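Local coordinates for endo-1,4-beta-xylanase (Pseudoalteromonas haloplanktis, PDB 1H12), which hydrolyses internal beta-1,4 linkages of xylan as a cold-adapted member of glycoside hydrolase family 8, at residues A[323-328]-A[338-343]; A[95-100]-A[163-168]; A[198-203]-A[253-258]; A[27-32]-A[367-372]. All coordinates share one frame; numbering follows the deposited sequence. Where two conformers were deposited one is given.

Interaction 1. Residues A[323-328]-A[338-343]. With XYP (beta-D-xylopyranose), chain B.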
loop_
_atom_site.group_PDB
_atom_site.type_symbol
_atom_site.label_atom_id
_atom_site.label_comp_id
_atom_site.label_asym_id
_atom_site.label_seq_id
_atom_site.Cartn_x
_atom_site.Cartn_y
_atom_site.Cartn_z
ATOM N N ASN A 323 2.967 27.251 -4.204
ATOM C CA ASN A 323 3.902 26.873 -3.149
ATOM C C ASN A 323 3.599 25.466 -2.613
ATOM O O ASN A 323 3.667 25.248 -1.407
ATOM C CB ASN A 323 3.951 27.876 -2.020
ATOM C CG ASN A 323 5.239 27.677 -1.168
ATOM O OD1 ASN A 323 6.317 27.477 -1.722
ATOM N ND2 ASN A 323 5.114 27.792 0.162
ATOM N N CYS A 324 3.288 24.564 -3.485
ATOM C CA CYS A 324 3.094 23.155 -3.163
ATOM C C CYS A 324 3.736 22.326 -4.235
ATOM O O CYS A 324 3.865 22.797 -5.378
ATOM C CB CYS A 324 1.590 22.801 -3.077
ATOM S SG CYS A 324 0.778 22.895 -4.706
ATOM N N TYR A 325 4.121 21.104 -3.929
ATOM C CA TYR A 325 4.298 20.130 -4.982
ATOM C C TYR A 325 2.925 19.478 -5.222
ATOM O O TYR A 325 2.097 19.406 -4.323
ATOM C CB TYR A 325 5.380 19.089 -4.684
ATOM C CG TYR A 325 5.198 18.257 -3.457
ATOM C CD1 TYR A 325 5.775 18.624 -2.244
ATOM C CD2 TYR A 325 4.449 17.077 -3.492
ATOM C CE1 TYR A 325 5.618 17.867 -1.098
ATOM C CE2 TYR A 325 4.285 16.343 -2.355
ATOM C CZ TYR A 325 4.849 16.726 -1.142
ATOM O OH TYR A 325 4.691 15.908 -0.035
ATOM N N GLU A 326 2.711 19.066 -6.467
ATOM C CA GLU A 326 1.445 18.564 -6.907
ATOM C C GLU A 326 1.318 17.041 -6.852
ATOM O O GLU A 326 2.270 16.314 -6.619
ATOM C CB GLU A 326 1.141 19.090 -8.308
ATOM C CG GLU A 326 0.937 20.584 -8.374
ATOM C CD GLU A 326 0.495 21.109 -9.724
ATOM O OE1 GLU A 326 0.171 20.328 -10.631
ATOM O OE2 GLU A 326 0.521 22.363 -9.872
ATOM N N GLN A 327 0.096 16.586 -7.128
ATOM C CA GLN A 327 -0.259 15.180 -7.096
ATOM C C GLN A 327 0.178 14.396 -8.300
ATOM O O GLN A 327 0.324 13.155 -8.180
ATOM C CB GLN A 327 -1.789 15.058 -6.947
ATOM C CG GLN A 327 -2.263 15.555 -5.580
ATOM C CD GLN A 327 -3.707 15.228 -5.230
ATOM O OE1 GLN A 327 -4.527 14.945 -6.073
ATOM N NE2 GLN A 327 -3.989 15.239 -3.943
ATOM N N VAL A 328 0.355 15.027 -9.436
ATOM C CA VAL A 328 0.663 14.332 -10.685
ATOM C C VAL A 328 1.750 15.068 -11.475
ATOM O O VAL A 328 1.644 16.278 -11.762
ATOM C CB VAL A 328 -0.558 14.153 -11.568
ATOM C CG1 VAL A 328 -0.205 13.459 -12.884
ATOM C CG2 VAL A 328 -1.653 13.385 -10.872
ATOM N N GLY A 338 -3.718 19.304 -8.815
ATOM C CA GLY A 338 -3.886 19.714 -7.451
ATOM C C GLY A 338 -2.639 19.617 -6.607
ATOM O O GLY A 338 -1.776 18.755 -6.843
ATOM N N CYS A 339 -2.565 20.468 -5.614
ATOM C CA CYS A 339 -1.570 20.370 -4.602
ATOM C C CYS A 339 -1.635 19.026 -3.894
ATOM O O CYS A 339 -2.697 18.456 -3.708
ATOM C CB CYS A 339 -1.671 21.484 -3.555
ATOM S SG CYS A 339 -1.217 23.128 -4.160
ATOM N N ALA A 340 -0.485 18.550 -3.426
ATOM C CA ALA A 340 -0.430 17.311 -2.662
ATOM C C ALA A 340 -1.447 17.313 -1.557
ATOM O O ALA A 340 -1.511 18.207 -0.742
ATOM C CB ALA A 340 0.920 17.143 -2.049
ATOM N N GLY A 341 -2.159 16.236 -1.458
ATOM C CA GLY A 341 -3.038 16.035 -0.295
ATOM C C GLY A 341 -2.399 15.208 0.796
ATOM O O GLY A 341 -1.204 14.945 0.801
ATOM N N GLU A 342 -3.221 14.828 1.739
ATOM C CA GLU A 342 -2.712 14.213 2.925
ATOM C C GLU A 342 -2.066 12.868 2.651
ATOM O O GLU A 342 -1.088 12.500 3.292
ATOM C CB GLU A 342 -3.781 14.047 3.999
ATOM C CG GLU A 342 -4.496 15.334 4.419
ATOM C CD GLU A 342 -5.738 15.629 3.668
ATOM O OE1 GLU A 342 -5.947 15.079 2.571
ATOM O OE2 GLU A 342 -6.555 16.424 4.204
ATOM N N GLY A 343 -2.640 12.104 1.711
ATOM C CA GLY A 343 -2.108 10.770 1.448
ATOM C C GLY A 343 -0.723 10.805 0.820
ATOM O O GLY A 343 0.121 9.968 1.110
HETATM O O1 XYP B . -8.883 17.531 0.184
HETATM C C1 XYP B . -8.316 17.473 -1.137
HETATM C C2 XYP B . -7.420 16.347 -1.218
HETATM C C3 XYP B . -6.791 16.151 -2.548
HETATM C C4 XYP B . -7.810 16.430 -3.664
HETATM C C5 XYP B . -8.609 17.694 -3.400
HETATM O O2 XYP B . -6.401 16.328 -0.215
HETATM O O3 XYP B . -6.178 14.866 -2.646
HETATM O O4 XYP B . -7.234 16.428 -4.943
HETATM O O5 XYP B . -9.195 17.607 -2.097
#
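C324 and C339 are joined by a disulfide that closes a short loop between two helices of the (alpha/alpha)6 barrel, the fold of family 8 glycoside hydrolases. SG of C324 lies between its own backbone N and carbonyl carbon (chi1 68°), and from there it reaches SG of C339 at 2.1 Å. At Y325 the two segments begin to pair: its carbonyl O accepts the amide N of A340 at 2.9 Å. The phenol ring comes back beside the same residue, its CE2 3.5 Å from A340 CB, while its hydroxyl bonds to N348 on helix 342-351. E326 rests CB and CG against the carbonyl of G338, and its carboxylate is taken up by a salt bridge to K322. The next amide completes the single bridge, Q327 N donating to G338 O at 2.9 Å. The Q327 side chain, extended beyond CG, runs past A340 and delivers its carboxamide to the bound beta-D-xylopyranose, although which way round the amide group sits is uncertain. The crosslinked loop thereby forms part of the sugar pocket. G341, directly before helix 342-351, lets the sugar come close, since a side chain here would collide with O2. Finally, E342 carries OE1 to 3.1 Å from XYP O2.

Interaction 2. Residues A[95-100]-A[163-168]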
loop_
_atom_site.group_PDB
_atom_site.type_symbol
_atom_site.label_atom_id
_atom_site.label_comp_id
_atom_site.label_asym_id
_atom_site.label_seq_id
_atom_site.Cartn_x
_atom_site.Cartn_y
_atom_site.Cartn_z
ATOM N N GLU A 95 -12.706 -5.509 13.957
ATOM C CA GLU A 95 -12.623 -4.728 12.708
ATOM C C GLU A 95 -11.986 -5.558 11.612
ATOM O O GLU A 95 -12.473 -5.562 10.471
ATOM C CB GLU A 95 -11.865 -3.430 12.958
ATOM C CG GLU A 95 -12.582 -2.403 13.844
ATOM C CD GLU A 95 -12.435 -2.645 15.326
ATOM O OE1 GLU A 95 -11.844 -3.605 15.830
ATOM O OE2 GLU A 95 -12.889 -1.719 16.031
ATOM N N PHE A 96 -10.879 -6.217 11.932
ATOM C CA PHE A 96 -10.203 -7.093 10.984
ATOM C C PHE A 96 -11.177 -8.134 10.454
ATOM O O PHE A 96 -11.308 -8.332 9.227
ATOM C CB PHE A 96 -9.012 -7.753 11.638
ATOM C CG PHE A 96 -8.188 -8.597 10.706
ATOM C CD1 PHE A 96 -8.621 -9.840 10.290
ATOM C CD2 PHE A 96 -6.972 -8.121 10.267
ATOM C CE1 PHE A 96 -7.868 -10.563 9.395
ATOM C CE2 PHE A 96 -6.200 -8.859 9.420
ATOM C CZ PHE A 96 -6.643 -10.090 8.974
ATOM N N ASP A 97 -11.837 -8.823 11.354
ATOM C CA ASP A 97 -12.691 -9.940 10.987
ATOM C C ASP A 97 -13.880 -9.484 10.146
ATOM O O ASP A 97 -14.286 -10.147 9.210
ATOM C CB ASP A 97 -13.172 -10.666 12.224
ATOM C CG ASP A 97 -12.120 -11.512 12.887
ATOM O OD1 ASP A 97 -10.992 -11.607 12.353
ATOM O OD2 ASP A 97 -12.396 -12.091 13.968
ATOM N N ASN A 98 -14.437 -8.328 10.483
ATOM C CA ASN A 98 -15.553 -7.809 9.731
ATOM C C ASN A 98 -15.179 -7.459 8.303
ATOM O O ASN A 98 -15.943 -7.664 7.356
ATOM C CB ASN A 98 -16.215 -6.617 10.448
ATOM C CG ASN A 98 -16.922 -6.988 11.736
ATOM O OD1 ASN A 98 -17.274 -8.158 11.950
ATOM N ND2 ASN A 98 -17.144 -5.981 12.576
ATOM N N LEU A 99 -13.972 -6.878 8.137
ATOM C CA LEU A 99 -13.471 -6.575 6.804
ATOM C C LEU A 99 -13.136 -7.845 6.037
ATOM O O LEU A 99 -13.425 -7.947 4.835
ATOM C CB LEU A 99 -12.211 -5.687 6.895
ATOM C CG LEU A 99 -12.437 -4.256 7.384
ATOM C CD1 LEU A 99 -11.082 -3.580 7.503
ATOM C CD2 LEU A 99 -13.341 -3.462 6.458
ATOM N N TRP A 100 -12.484 -8.812 6.666
ATOM C CA TRP A 100 -12.095 -10.035 5.968
ATOM C C TRP A 100 -13.336 -10.847 5.563
ATOM O O TRP A 100 -13.405 -11.386 4.464
ATOM C CB TRP A 100 -11.109 -10.862 6.802
ATOM C CG TRP A 100 -10.689 -12.132 6.170
ATOM C CD1 TRP A 100 -10.752 -13.353 6.735
ATOM C CD2 TRP A 100 -10.218 -12.345 4.817
ATOM N NE1 TRP A 100 -10.357 -14.317 5.845
ATOM C CE2 TRP A 100 -10.021 -13.713 4.662
ATOM C CE3 TRP A 100 -9.930 -11.518 3.710
ATOM C CZ2 TRP A 100 -9.649 -14.270 3.435
ATOM C CZ3 TRP A 100 -9.539 -12.067 2.528
ATOM C CH2 TRP A 100 -9.409 -13.441 2.374
ATOM N N SER A 163 -8.281 -20.512 15.673
ATOM C CA SER A 163 -9.407 -21.340 16.145
ATOM C C SER A 163 -10.699 -20.558 16.327
ATOM O O SER A 163 -11.672 -21.101 16.848
ATOM C CB SER A 163 -9.001 -21.880 17.538
ATOM O OG SER A 163 -7.937 -22.778 17.445
ATOM N N GLY A 164 -10.737 -19.307 15.914
ATOM C CA GLY A 164 -11.938 -18.475 15.949
ATOM C C GLY A 164 -12.744 -18.587 14.686
ATOM O O GLY A 164 -12.806 -19.606 14.016
ATOM N N GLU A 165 -13.375 -17.461 14.309
ATOM C CA GLU A 165 -14.150 -17.427 13.100
ATOM C C GLU A 165 -13.365 -17.879 11.875
ATOM O O GLU A 165 -13.874 -18.587 11.045
ATOM C CB GLU A 165 -14.710 -16.014 12.877
ATOM C CG GLU A 165 -15.528 -15.900 11.593
ATOM C CD GLU A 165 -16.253 -14.570 11.366
ATOM O OE1 GLU A 165 -15.958 -13.590 12.085
ATOM O OE2 GLU A 165 -17.020 -14.516 10.354
ATOM N N PHE A 166 -12.119 -17.409 11.782
ATOM C CA PHE A 166 -11.262 -17.677 10.636
ATOM C C PHE A 166 -10.054 -18.480 10.984
ATOM O O PHE A 166 -9.393 -18.245 12.034
ATOM C CB PHE A 166 -10.808 -16.360 10.012
ATOM C CG PHE A 166 -11.947 -15.556 9.489
ATOM C CD1 PHE A 166 -12.620 -15.968 8.378
ATOM C CD2 PHE A 166 -12.333 -14.381 10.073
ATOM C CE1 PHE A 166 -13.676 -15.257 7.882
ATOM C CE2 PHE A 166 -13.408 -13.660 9.584
ATOM C CZ PHE A 166 -14.072 -14.072 8.500
ATOM N N ASN A 167 -9.702 -19.365 10.058
ATOM C CA ASN A 167 -8.353 -19.962 10.050
ATOM C C ASN A 167 -7.541 -19.008 9.188
ATOM O O ASN A 167 -7.444 -19.165 7.974
ATOM C CB ASN A 167 -8.369 -21.374 9.494
ATOM C CG ASN A 167 -7.063 -22.057 9.683
ATOM O OD1 ASN A 167 -6.017 -21.470 9.566
ATOM N ND2 ASN A 167 -7.124 -23.344 9.995
ATOM N N TYR A 168 -7.038 -17.942 9.815
ATOM C CA TYR A 168 -6.310 -16.930 9.123
ATOM C C TYR A 168 -5.168 -17.513 8.333
ATOM O O TYR A 168 -4.866 -17.058 7.209
ATOM C CB TYR A 168 -5.768 -15.876 10.063
ATOM C CG TYR A 168 -6.757 -15.181 10.965
ATOM C CD1 TYR A 168 -7.715 -14.279 10.467
ATOM C CD2 TYR A 168 -6.730 -15.393 12.323
ATOM C CE1 TYR A 168 -8.565 -13.616 11.304
ATOM C CE2 TYR A 168 -7.597 -14.721 13.172
ATOM C CZ TYR A 168 -8.521 -13.847 12.665
ATOM O OH TYR A 168 -9.389 -13.212 13.535
HETATM O O HOH W 1 -14.887 -12.985 14.408
#
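Y168 and D97 meet almost at a right angle where helix 93-107 of the (alpha/alpha)6 barrel packs against the loop leading from helix 143-160 into helix 168-182. Y168 OH donates to D97 OD1 at 2.6 Å, where OD1 offers its syn lone pair, the one on the side of OD2. OD1 also lies in the plane of the phenol ring, at its edge. Because Y168 OH is bonded to Q93 as well, the hydroxyl is gripped from two residues of the helix 93-107 region. One turn further along this helix, W100 has CG anti to its backbone N (chi1 179°), and the indole points its edge at the face of F166. The planes are inclined by 63°, with W100 CD1 over the centre of the phenyl ring and 3.6 Å from F166 CD1. The opposite face of F166 is covered near its rim by E165 CG, while D97 CB lies in plane at its edge, so the phenyl group is held between parts of both segments. F96 and Y168 slide past each other in opposite directions, their planes 87° apart and their CE1 atoms 3.7 Å from each other. The indole NE1 is bonded to D171. E165 forms a salt bridge with R101 through OE2, and its other oxygen faces D97 across a water that donates to D97 OD2 at 2.7 Å and to E165 OE1 at 2.6 Å.

Interaction 3. Residues A[198-203]-A[253-258]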
loop_
_atom_site.group_PDB
_atom_site.type_symbol
_atom_site.label_atom_id
_atom_site.label_comp_id
_atom_site.label_asym_id
_atom_site.label_seq_id
_atom_site.Cartn_x
_atom_site.Cartn_y
_atom_site.Cartn_z
ATOM N N LEU A 198 4.397 -6.445 -17.806
ATOM C CA LEU A 198 3.821 -5.240 -17.204
ATOM C C LEU A 198 3.695 -5.354 -15.694
ATOM O O LEU A 198 3.047 -6.312 -15.190
ATOM C CB LEU A 198 2.474 -4.930 -17.825
ATOM C CG LEU A 198 1.837 -3.624 -17.391
ATOM C CD1 LEU A 198 2.688 -2.461 -17.847
ATOM C CD2 LEU A 198 0.396 -3.524 -17.914
ATOM N N THR A 199 4.282 -4.433 -14.995
ATOM C CA THR A 199 4.127 -4.347 -13.566
ATOM C C THR A 199 3.777 -2.897 -13.198
ATOM O O THR A 199 3.767 -2.007 -14.035
ATOM C CB THR A 199 5.337 -4.907 -12.835
ATOM O OG1 THR A 199 5.067 -5.092 -11.439
ATOM C CG2 THR A 199 6.568 -4.020 -12.958
ATOM N N ASP A 200 3.451 -2.705 -11.933
ATOM C CA ASP A 200 3.102 -1.395 -11.355
ATOM C C ASP A 200 4.048 -1.231 -10.203
ATOM O O ASP A 200 3.963 -1.997 -9.236
ATOM C CB ASP A 200 1.636 -1.431 -10.960
ATOM C CG ASP A 200 1.102 -0.177 -10.347
ATOM O OD1 ASP A 200 1.786 0.514 -9.613
ATOM O OD2 ASP A 200 -0.139 0.107 -10.630
ATOM N N PRO A 201 5.028 -0.333 -10.285
ATOM C CA PRO A 201 6.014 -0.188 -9.206
ATOM C C PRO A 201 5.424 -0.154 -7.833
ATOM O O PRO A 201 6.022 -0.698 -6.908
ATOM C CB PRO A 201 6.806 1.054 -9.631
ATOM C CG PRO A 201 6.801 0.963 -11.148
ATOM C CD PRO A 201 5.382 0.492 -11.470
ATOM N N SER A 202 4.300 0.506 -7.661
ATOM C CA SER A 202 3.677 0.623 -6.330
ATOM C C SER A 202 3.263 -0.707 -5.714
ATOM O O SER A 202 3.009 -0.766 -4.524
ATOM C CB SER A 202 2.443 1.536 -6.381
ATOM O OG SER A 202 1.316 0.880 -6.904
ATOM N N TYR A 203 3.186 -1.762 -6.517
ATOM C CA TYR A 203 2.830 -3.065 -6.018
ATOM C C TYR A 203 4.002 -3.814 -5.396
ATOM O O TYR A 203 3.842 -4.872 -4.796
ATOM C CB TYR A 203 2.242 -3.934 -7.112
ATOM C CG TYR A 203 0.945 -3.477 -7.743
ATOM C CD1 TYR A 203 0.290 -2.287 -7.371
ATOM C CD2 TYR A 203 0.340 -4.251 -8.721
ATOM C CE1 TYR A 203 -0.900 -1.928 -7.962
ATOM C CE2 TYR A 203 -0.840 -3.881 -9.323
ATOM C CZ TYR A 203 -1.481 -2.722 -8.935
ATOM O OH TYR A 203 -2.696 -2.383 -9.510
ATOM N N THR A 253 7.031 5.856 -11.668
ATOM C CA THR A 253 5.862 5.981 -12.521
ATOM C C THR A 253 4.796 4.930 -12.200
ATOM O O THR A 253 5.046 3.941 -11.506
ATOM C CB THR A 253 6.227 5.981 -14.001
ATOM O OG1 THR A 253 6.687 4.694 -14.421
ATOM C CG2 THR A 253 7.328 6.990 -14.282
ATOM N N PHE A 254 3.619 5.172 -12.739
ATOM C CA PHE A 254 2.458 4.305 -12.629
ATOM C C PHE A 254 2.750 2.873 -13.079
ATOM O O PHE A 254 2.518 1.910 -12.361
ATOM C CB PHE A 254 1.327 4.965 -13.442
ATOM C CG PHE A 254 0.098 4.147 -13.650
ATOM C CD1 PHE A 254 -0.366 3.207 -12.732
ATOM C CD2 PHE A 254 -0.646 4.331 -14.817
ATOM C CE1 PHE A 254 -1.533 2.470 -12.999
ATOM C CE2 PHE A 254 -1.791 3.607 -15.091
ATOM C CZ PHE A 254 -2.217 2.680 -14.193
ATOM N N LEU A 255 3.248 2.736 -14.320
ATOM C CA LEU A 255 3.473 1.453 -14.938
ATOM C C LEU A 255 4.915 1.327 -15.407
ATOM O O LEU A 255 5.560 2.306 -15.786
ATOM C CB LEU A 255 2.535 1.234 -16.140
ATOM C CG LEU A 255 1.061 1.123 -15.778
ATOM C CD1 LEU A 255 0.217 1.072 -17.028
ATOM C CD2 LEU A 255 0.775 -0.091 -14.896
ATOM N N SER A 256 5.411 0.078 -15.401
ATOM C CA SER A 256 6.748 -0.240 -15.801
ATOM C C SER A 256 6.800 -1.565 -16.525
ATOM O O SER A 256 6.025 -2.500 -16.213
ATOM C CB SER A 256 7.643 -0.357 -14.534
ATOM O OG SER A 256 8.996 -0.662 -14.809
ATOM N N ARG A 257 7.739 -1.711 -17.431
ATOM C CA ARG A 257 8.094 -3.018 -17.948
ATOM C C ARG A 257 8.898 -3.786 -16.919
ATOM O O ARG A 257 9.322 -3.236 -15.896
ATOM C CB ARG A 257 8.890 -2.868 -19.277
ATOM C CG ARG A 257 8.116 -2.073 -20.291
ATOM C CD ARG A 257 6.798 -2.731 -20.575
ATOM N NE ARG A 257 6.083 -2.159 -21.727
ATOM C CZ ARG A 257 4.941 -2.612 -22.156
ATOM N NH1 ARG A 257 4.349 -3.635 -21.547
ATOM N NH2 ARG A 257 4.330 -2.066 -23.191
ATOM N N LEU A 258 9.144 -5.073 -17.173
ATOM C CA LEU A 258 9.813 -5.925 -16.188
ATOM C C LEU A 258 11.269 -5.621 -16.009
ATOM O O LEU A 258 11.856 -6.027 -15.039
ATOM C CB LEU A 258 9.529 -7.384 -16.489
ATOM C CG LEU A 258 8.084 -7.807 -16.461
ATOM C CD1 LEU A 258 7.981 -9.313 -16.496
ATOM C CD2 LEU A 258 7.238 -7.262 -15.400
HETATM O O HOH W 2 3.510 2.722 -9.490
#
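The F254 ring and the D200 carboxylate stand nearly upright to one another, their planes 81° apart, with D200 OD2 close to the ring plane at the edge, 3.6 Å from F254 CE1. L255 CG covers the centre of one F254 face, and D200 CB in the same way lies over the centre of the Y203 ring. With CG anti to the backbone N (chi1 180°), D200 sets that atom beside the F254 carbonyl. Its OD1 accepts the hydroxyl of S202 at 2.8 Å from S202 OG, met from above the carboxylate plane, and receives a weak bond from the S202 amide. A water also sits beside OD1 and the T253 carbonyl. An alanine in place of D200 would probably leave the S202 hydroxyl without its acceptor and open a gap at the edge of F254. Next to these groups the backbones form a single antiparallel bridge, a hydrogen-bonded pair: T199 N donates to S256 O at 2.9 Å and S256 N to T199 O at 3.0 Å. P201 packs at one end of the pairing, its CG 3.7 Å from S256 CB, whereas at the other L258 CD2 approaches T199 CB at 4.0 Å. The bridge ties the loop before helix 206-215 to the one between helix 219-243 and strand 277-278. P201 and S202 rest on helix 283-296, Y203 on helix 143-160, and T199 and L258 on strand 188-189.

Interaction 4. Residues A[27-32]-A[367-372]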
loop_
_atom_site.group_PDB
_atom_site.type_symbol
_atom_site.label_atom_id
_atom_site.label_comp_id
_atom_site.label_asym_id
_atom_site.label_seq_id
_atom_site.Cartn_x
_atom_site.Cartn_y
_atom_site.Cartn_z
ATOM N N THR A 27 5.433 14.438 20.627
ATOM C CA THR A 27 4.882 13.877 21.848
ATOM C C THR A 27 3.461 13.350 21.607
ATOM O O THR A 27 2.840 13.652 20.571
ATOM C CB THR A 27 4.833 15.010 22.993
ATOM O OG1 THR A 27 4.038 16.091 22.493
ATOM C CG2 THR A 27 6.109 15.615 23.146
ATOM N N ASN A 28 2.955 12.611 22.563
ATOM C CA ASN A 28 1.609 12.027 22.458
ATOM C C ASN A 28 1.438 11.232 21.166
ATOM O O ASN A 28 0.352 11.277 20.521
ATOM C CB ASN A 28 0.475 13.100 22.427
ATOM N N ILE A 29 2.509 10.529 20.794
ATOM C CA ILE A 29 2.504 9.830 19.528
ATOM C C ILE A 29 1.479 8.710 19.484
ATOM O O ILE A 29 0.684 8.597 18.537
ATOM C CB ILE A 29 3.904 9.277 19.275
ATOM C CG1 ILE A 29 4.943 10.419 19.142
ATOM C CG2 ILE A 29 3.909 8.375 18.060
ATOM C CD1 ILE A 29 6.347 10.011 19.311
ATOM N N GLN A 30 1.496 7.868 20.478
ATOM C CA GLN A 30 0.591 6.730 20.468
ATOM C C GLN A 30 -0.871 7.183 20.540
ATOM O O GLN A 30 -1.757 6.581 19.915
ATOM C CB GLN A 30 0.967 5.693 21.542
ATOM C CG GLN A 30 2.361 5.195 21.466
ATOM C CD GLN A 30 2.733 4.533 20.095
ATOM O OE1 GLN A 30 3.964 4.752 19.459
ATOM N NE2 GLN A 30 1.797 3.718 19.651
ATOM N N GLN A 31 -1.173 8.238 21.301
ATOM C CA GLN A 31 -2.539 8.761 21.344
ATOM C C GLN A 31 -2.981 9.193 19.947
ATOM O O GLN A 31 -4.127 8.957 19.569
ATOM C CB GLN A 31 -2.734 9.941 22.351
ATOM N N LYS A 32 -2.099 9.833 19.199
ATOM C CA LYS A 32 -2.452 10.299 17.855
ATOM C C LYS A 32 -2.707 9.100 16.929
ATOM O O LYS A 32 -3.670 9.132 16.129
ATOM C CB LYS A 32 -1.356 11.184 17.290
ATOM C CG LYS A 32 -1.713 11.821 15.997
ATOM C CD LYS A 32 -0.796 12.994 15.682
ATOM C CE LYS A 32 -1.045 13.534 14.354
ATOM N NZ LYS A 32 -0.321 14.778 14.152
ATOM N N GLU A 367 5.320 18.476 7.633
ATOM C CA GLU A 367 4.181 18.692 6.753
ATOM C C GLU A 367 3.139 17.598 6.943
ATOM O O GLU A 367 1.945 17.858 6.739
ATOM C CB GLU A 367 4.586 18.784 5.301
ATOM C CG GLU A 367 5.314 20.084 5.055
ATOM C CD GLU A 367 5.708 20.305 3.639
ATOM O OE1 GLU A 367 5.111 19.582 2.781
ATOM O OE2 GLU A 367 6.570 21.255 3.394
ATOM N N PHE A 368 3.562 16.390 7.251
ATOM C CA PHE A 368 2.623 15.295 7.553
ATOM C C PHE A 368 2.036 15.410 8.965
ATOM O O PHE A 368 0.845 15.291 9.154
ATOM C CB PHE A 368 3.329 13.954 7.384
ATOM C CG PHE A 368 2.592 12.783 7.956
ATOM C CD1 PHE A 368 1.428 12.288 7.387
ATOM C CD2 PHE A 368 3.031 12.172 9.087
ATOM C CE1 PHE A 368 0.717 11.257 7.888
ATOM C CE2 PHE A 368 2.310 11.116 9.634
ATOM C CZ PHE A 368 1.170 10.655 9.031
ATOM N N TRP A 369 2.884 15.638 9.943
ATOM C CA TRP A 369 2.473 15.599 11.326
ATOM C C TRP A 369 1.555 16.772 11.692
ATOM O O TRP A 369 0.739 16.646 12.626
ATOM C CB TRP A 369 3.697 15.591 12.246
ATOM C CG TRP A 369 3.437 15.141 13.665
ATOM C CD1 TRP A 369 3.358 15.912 14.763
ATOM C CD2 TRP A 369 3.174 13.815 14.081
ATOM N NE1 TRP A 369 3.089 15.131 15.856
ATOM C CE2 TRP A 369 2.954 13.846 15.460
ATOM C CE3 TRP A 369 3.073 12.586 13.406
ATOM C CZ2 TRP A 369 2.747 12.728 16.197
ATOM C CZ3 TRP A 369 2.855 11.468 14.126
ATOM C CH2 TRP A 369 2.646 11.530 15.526
ATOM N N SER A 370 1.636 17.862 10.953
ATOM C CA SER A 370 0.778 18.997 11.215
ATOM C C SER A 370 -0.589 18.866 10.618
ATOM O O SER A 370 -1.478 19.650 10.928
ATOM C CB SER A 370 1.441 20.260 10.690
ATOM O OG SER A 370 1.441 20.260 9.278
ATOM N N LEU A 371 -0.827 17.851 9.789
ATOM C CA LEU A 371 -2.127 17.702 9.154
ATOM C C LEU A 371 -3.197 17.268 10.129
ATOM O O LEU A 371 -2.926 16.521 11.053
ATOM C CB LEU A 371 -2.064 16.568 8.121
ATOM C CG LEU A 371 -1.134 16.843 6.915
ATOM C CD1 LEU A 371 -1.007 15.546 6.133
ATOM C CD2 LEU A 371 -1.676 17.972 6.045
ATOM N N SER A 372 -4.419 17.707 9.854
ATOM C CA SER A 372 -5.534 17.002 10.490
ATOM C C SER A 372 -5.864 15.745 9.661
ATOM O O SER A 372 -5.642 15.659 8.445
ATOM C CB SER A 372 -6.765 17.938 10.395
ATOM O OG SER A 372 -6.629 19.152 11.121
HETATM O O HOH W 3 -1.029 14.612 11.161
#
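W369 and K32 form a cation-pi pair at the surface, joining helix 358-369 of the (alpha/alpha)6 barrel to helix 29-40 near the N terminus of the chain. Along the later segment, F368 contributes its carbonyl: a water lies 2.8 Å from F368 O and accepts from K32 NZ at 3.1 Å. W369 follows, its CG anti to the backbone N (chi1 -162°), and presents one indole face to the extended lysine. The two side chains slide past each other in opposite directions. NZ sits 3.6 Å from the centroid of the five-membered ring, only 8° off its normal, and CD makes a CH-pi contact above the six-membered ring. I29 CG2 adds apolar contact at 4.2 Å from W369 CH2. An alanine in place of W369 would probably deprive the lysine ammonium of its aromatic face, set the lysine chain freer to turn and open a gap beside I29. The indole also touches F365 of its own helix and M390 of helix 379-392. The W369 carbonyl is near the ammonium too, with W369 O 2.6 Å from K32 NZ. Two residues on, L371 also meets the water, its carbonyl O 2.7 Å away.

From the N terminus, residues 27-32 open interaction 4, which closes only at 367-372, so nearly the whole barrel lies between its two halves. Within that span the other three follow in series without crossing. Interaction 2 closes first, linking helix 93-107 to the approach to helix 168-182. Interaction 3 then joins the loops on either side of helices 206-215 and 219-243, and interaction 1 closes the short loop that leads into helix 342-351. Interactions 1 and 4 touch, E342 CB lying 3.8 Å from L371 CD1. Interaction 2 is remote, on the opposite side of the chain's centre from both interactions 1 and 3, its centre about 36 Å from that of interaction 1.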